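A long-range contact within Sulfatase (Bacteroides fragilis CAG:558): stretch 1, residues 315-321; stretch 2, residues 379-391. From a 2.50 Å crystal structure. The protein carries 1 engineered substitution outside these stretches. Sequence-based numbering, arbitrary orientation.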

# COMPACT_ATOMS: atom_id res chain seq x y z
N THR A 315 2.26 7.53 -22.95
CA THR A 315 3.05 7.55 -21.72
C THR A 315 3.94 8.78 -21.70
O THR A 315 4.66 9.05 -22.66
N ILE A 316 3.89 9.51 -20.60
CA ILE A 316 4.78 10.63 -20.35
C ILE A 316 6.01 10.13 -19.61
O ILE A 316 5.90 9.43 -18.59
N VAL A 317 7.19 10.49 -20.10
CA VAL A 317 8.45 10.14 -19.47
C VAL A 317 9.10 11.43 -19.00
O VAL A 317 9.33 12.35 -19.79
N ILE A 318 9.37 11.51 -17.70
CA ILE A 318 10.07 12.65 -17.12
C ILE A 318 11.38 12.16 -16.55
O ILE A 318 11.40 11.32 -15.64
N PHE A 319 12.48 12.68 -17.08
CA PHE A 319 13.82 12.40 -16.59
C PHE A 319 14.25 13.53 -15.68
O PHE A 319 14.09 14.71 -16.02
N MET A 320 14.81 13.17 -14.52
CA MET A 320 15.20 14.18 -13.55
C MET A 320 16.30 13.62 -12.66
O MET A 320 16.51 12.41 -12.58
N SER A 321 17.03 14.52 -12.01
CA SER A 321 17.98 14.16 -10.97
C SER A 321 17.69 14.99 -9.73
O SER A 321 17.16 16.10 -9.82
N ILE A 379 11.48 24.62 -10.51
CA ILE A 379 12.03 24.01 -9.31
C ILE A 379 11.22 22.76 -8.94
O ILE A 379 10.04 22.65 -9.25
N ILE A 380 11.89 21.83 -8.24
CA ILE A 380 11.39 20.47 -8.02
C ILE A 380 9.97 20.43 -7.46
O ILE A 380 9.15 19.62 -7.89
N GLU A 381 9.62 21.31 -6.51
CA GLU A 381 8.25 21.28 -5.99
C GLU A 381 7.20 21.51 -7.08
O GLU A 381 6.03 21.17 -6.87
N ASP A 382 7.60 22.08 -8.23
CA ASP A 382 6.67 22.25 -9.35
C ASP A 382 6.24 20.92 -9.96
O ASP A 382 5.16 20.85 -10.58
N PHE A 383 7.07 19.87 -9.84
CA PHE A 383 6.71 18.55 -10.35
C PHE A 383 5.37 18.06 -9.81
O PHE A 383 4.64 17.35 -10.51
N TYR A 384 5.03 18.46 -8.56
CA TYR A 384 3.80 17.99 -7.93
C TYR A 384 2.55 18.49 -8.65
O TYR A 384 1.77 17.65 -9.16
N PRO A 385 2.29 19.80 -8.76
CA PRO A 385 1.14 20.24 -9.58
C PRO A 385 1.24 19.79 -11.02
O PRO A 385 0.20 19.55 -11.63
N SER A 386 2.45 19.69 -11.59
CA SER A 386 2.57 19.37 -13.02
C SER A 386 2.15 17.94 -13.30
O SER A 386 1.47 17.66 -14.29
N ILE A 387 2.54 17.01 -12.43
CA ILE A 387 2.21 15.62 -12.66
C ILE A 387 0.71 15.39 -12.46
O ILE A 387 0.07 14.67 -13.24
N LEU A 388 0.11 16.04 -11.46
CA LEU A 388 -1.33 15.95 -11.27
C LEU A 388 -2.09 16.51 -12.48
O LEU A 388 -3.15 15.97 -12.86
N GLU A 389 -1.58 17.59 -13.09
CA GLU A 389 -2.21 18.16 -14.27
C GLU A 389 -2.03 17.25 -15.48
O GLU A 389 -2.95 17.11 -16.30
N MET A 390 -0.86 16.63 -15.61
CA MET A 390 -0.66 15.67 -16.68
C MET A 390 -1.66 14.54 -16.56
O MET A 390 -2.14 14.00 -17.57
N ALA A 391 -1.96 14.14 -15.32
CA ALA A 391 -2.89 13.06 -15.04
C ALA A 391 -4.35 13.51 -15.10
O ALA A 391 -5.25 12.71 -14.86

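The strand 315-321 and the helix 383-390 lie nearly antiparallel, with 166° between their N-to-C directions and axes 11.3 Å apart at closest approach. That distance leaves room for a single apolar layer of side chains. No hydrogen bond crosses the gap, so the contact, which buries 336 Å² in total, rests on apolar packing, with one sulfur-aromatic approach. The alternation of the strand decides who takes part: Ile316, Ile318 and Met320 point toward the second stretch, while the residues between them do not contribute. Because the chains run in opposite senses, moving forward along the strand means moving backward along the second stretch, from Met390 to Ile380.

Thr315 opens the strand out of reach of the helix, and its OG1 is hydrogen-bonded elsewhere in the structure. Ile316 makes the first contact, opposite the C-terminal end of the helix. With chi1 m and chi2 t, its side chain extends so that CD1 lies 3.6 Å from CG of Met390, the closest pair of these two residues. Met390, in an m, t, t conformation, is long and unbranched beyond CB, and this extended shape lets it span two strand positions: its thioether end lies against both Ile316 and Ile318.

Val317 is again out of reach. Ile318, the middle inward residue, has the most partners. It too is m, t, and its two branches diverge to different neighbours. CD1 lies 3.9 Å from CE of Met390 and likewise 3.9 Å from CG1 of Ile387, whereas CG2 lies 3.8 Å from CE2 of Phe383. A beta-branched residue suits a strand, and here the branching also lets one side chain fill space in two directions. Ile387 leaves the helix sideways, but its end, with chi1 m and chi2 t, comes nearer to the strand.

Phe319 points away and makes no contact. Met320 follows, with chi1 t, chi2 p and chi3 t, and its side chain runs past the CZ tip of the Phe383 ring. Its CG sits 3.6 Å from CZ of Phe383, and its SD is 4.9 Å from the centroid of that ring, in an oblique sulfur-aromatic approach 63° off the ring normal. Farther out, CE of Met320 comes within 4.3 Å of CD1 of Ile380, whose t, p side chain points toward the strand. Phe383, with chi1 m, comes closest to Ile318 at CE2 and to Met320 at CZ, both obliquely, so one ring serves two strand residues. Ser321 closes the strand pointing away, its OG bonded elsewhere.

The polar groups of the second stretch serve its own fold. OD2 of Asp382 accepts a hydrogen bond from the backbone N of Ile379 at 2.9 Å, tying Asp382 back to Ile379. Ser386 points toward the strand but stays short of it; its OG donates to the backbone O of Asp382 at 2.7 Å, satisfying the hydroxyl within the second stretch and leaving the interface to carbon and sulfur.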

# COMPACT_ATOMS: atom_id res chain seq x y z
CB THR A 315 3.91 6.30 -21.58
OG1 THR A 315 3.08 5.14 -21.44
CG2 THR A 315 4.81 6.43 -20.37
CB ILE A 316 4.07 11.73 -19.55
CG1 ILE A 316 2.90 12.31 -20.33
CG2 ILE A 316 5.02 12.84 -19.19
CD1 ILE A 316 2.10 13.33 -19.53
CB VAL A 317 9.37 9.37 -20.44
CG1 VAL A 317 10.70 9.05 -19.77
CG2 VAL A 317 8.69 8.12 -20.95
CB ILE A 318 9.25 13.36 -16.04
CG1 ILE A 318 7.84 13.71 -16.53
CG2 ILE A 318 9.96 14.63 -15.65
CD1 ILE A 318 6.89 14.16 -15.43
CB PHE A 319 14.80 12.27 -17.75
CG PHE A 319 16.16 11.80 -17.34
CD1 PHE A 319 17.09 12.69 -16.83
CD2 PHE A 319 16.51 10.47 -17.49
CE1 PHE A 319 18.35 12.25 -16.46
CE2 PHE A 319 17.77 10.02 -17.12
CZ PHE A 319 18.69 10.92 -16.60
CB MET A 320 13.98 14.62 -12.72
CG MET A 320 14.25 15.72 -11.71
SD MET A 320 15.00 17.16 -12.48
CE MET A 320 14.73 18.38 -11.20
CB SER A 321 19.43 14.36 -11.43
OG SER A 321 20.31 14.08 -10.35
CB ILE A 379 12.08 25.02 -8.15
CG1 ILE A 379 12.77 24.42 -6.93
CG2 ILE A 379 10.66 25.55 -7.85
CD1 ILE A 379 13.73 25.38 -6.27
CB ILE A 380 12.39 19.69 -7.14
CG1 ILE A 380 11.91 18.26 -6.86
CG2 ILE A 380 12.65 20.41 -5.82
CD1 ILE A 380 11.88 17.39 -8.07
CB GLU A 381 8.02 22.32 -4.88
CG GLU A 381 8.28 23.75 -5.28
CD GLU A 381 9.58 24.28 -4.68
OE1 GLU A 381 9.62 25.47 -4.28
OE2 GLU A 381 10.57 23.49 -4.59
CB ASP A 382 7.31 23.11 -10.45
CG ASP A 382 7.79 24.46 -9.95
OD1 ASP A 382 7.33 24.91 -8.88
OD2 ASP A 382 8.65 25.06 -10.64
CB PHE A 383 7.81 17.53 -9.99
CG PHE A 383 9.02 17.57 -10.89
CD1 PHE A 383 9.73 18.75 -11.08
CD2 PHE A 383 9.48 16.42 -11.50
CE1 PHE A 383 10.87 18.78 -11.90
CE2 PHE A 383 10.62 16.43 -12.32
CZ PHE A 383 11.32 17.62 -12.53
CB TYR A 384 3.83 18.36 -6.45
CG TYR A 384 2.68 17.96 -5.56
CD1 TYR A 384 1.41 18.50 -5.72
CD2 TYR A 384 2.90 17.09 -4.49
CE1 TYR A 384 0.38 18.16 -4.86
CE2 TYR A 384 1.90 16.76 -3.62
CZ TYR A 384 0.64 17.29 -3.81
OH TYR A 384 -0.37 16.94 -2.94
CB PRO A 385 1.19 21.78 -9.49
CG PRO A 385 2.20 22.11 -8.46
CD PRO A 385 3.13 20.95 -8.37
CB SER A 386 3.99 19.60 -13.52
OG SER A 386 4.43 20.91 -13.21
CB ILE A 387 3.10 14.73 -11.77
CG1 ILE A 387 4.50 14.65 -12.37
CG2 ILE A 387 2.46 13.35 -11.59
CD1 ILE A 387 5.63 14.27 -11.42
CB LEU A 388 -1.73 16.69 -9.99
CG LEU A 388 -1.12 16.03 -8.75
CD1 LEU A 388 -1.45 16.82 -7.50
CD2 LEU A 388 -1.55 14.57 -8.61
CB GLU A 389 -1.65 19.55 -14.55
CG GLU A 389 -2.13 20.18 -15.85
CD GLU A 389 -1.78 21.68 -15.95
OE1 GLU A 389 -1.19 22.23 -14.98
OE2 GLU A 389 -2.13 22.30 -16.98
CB MET A 390 0.76 15.12 -16.65
CG MET A 390 1.82 16.04 -17.20
SD MET A 390 3.41 15.47 -16.58
CE MET A 390 4.57 16.42 -17.55
CB ALA A 391 -2.58 12.44 -13.68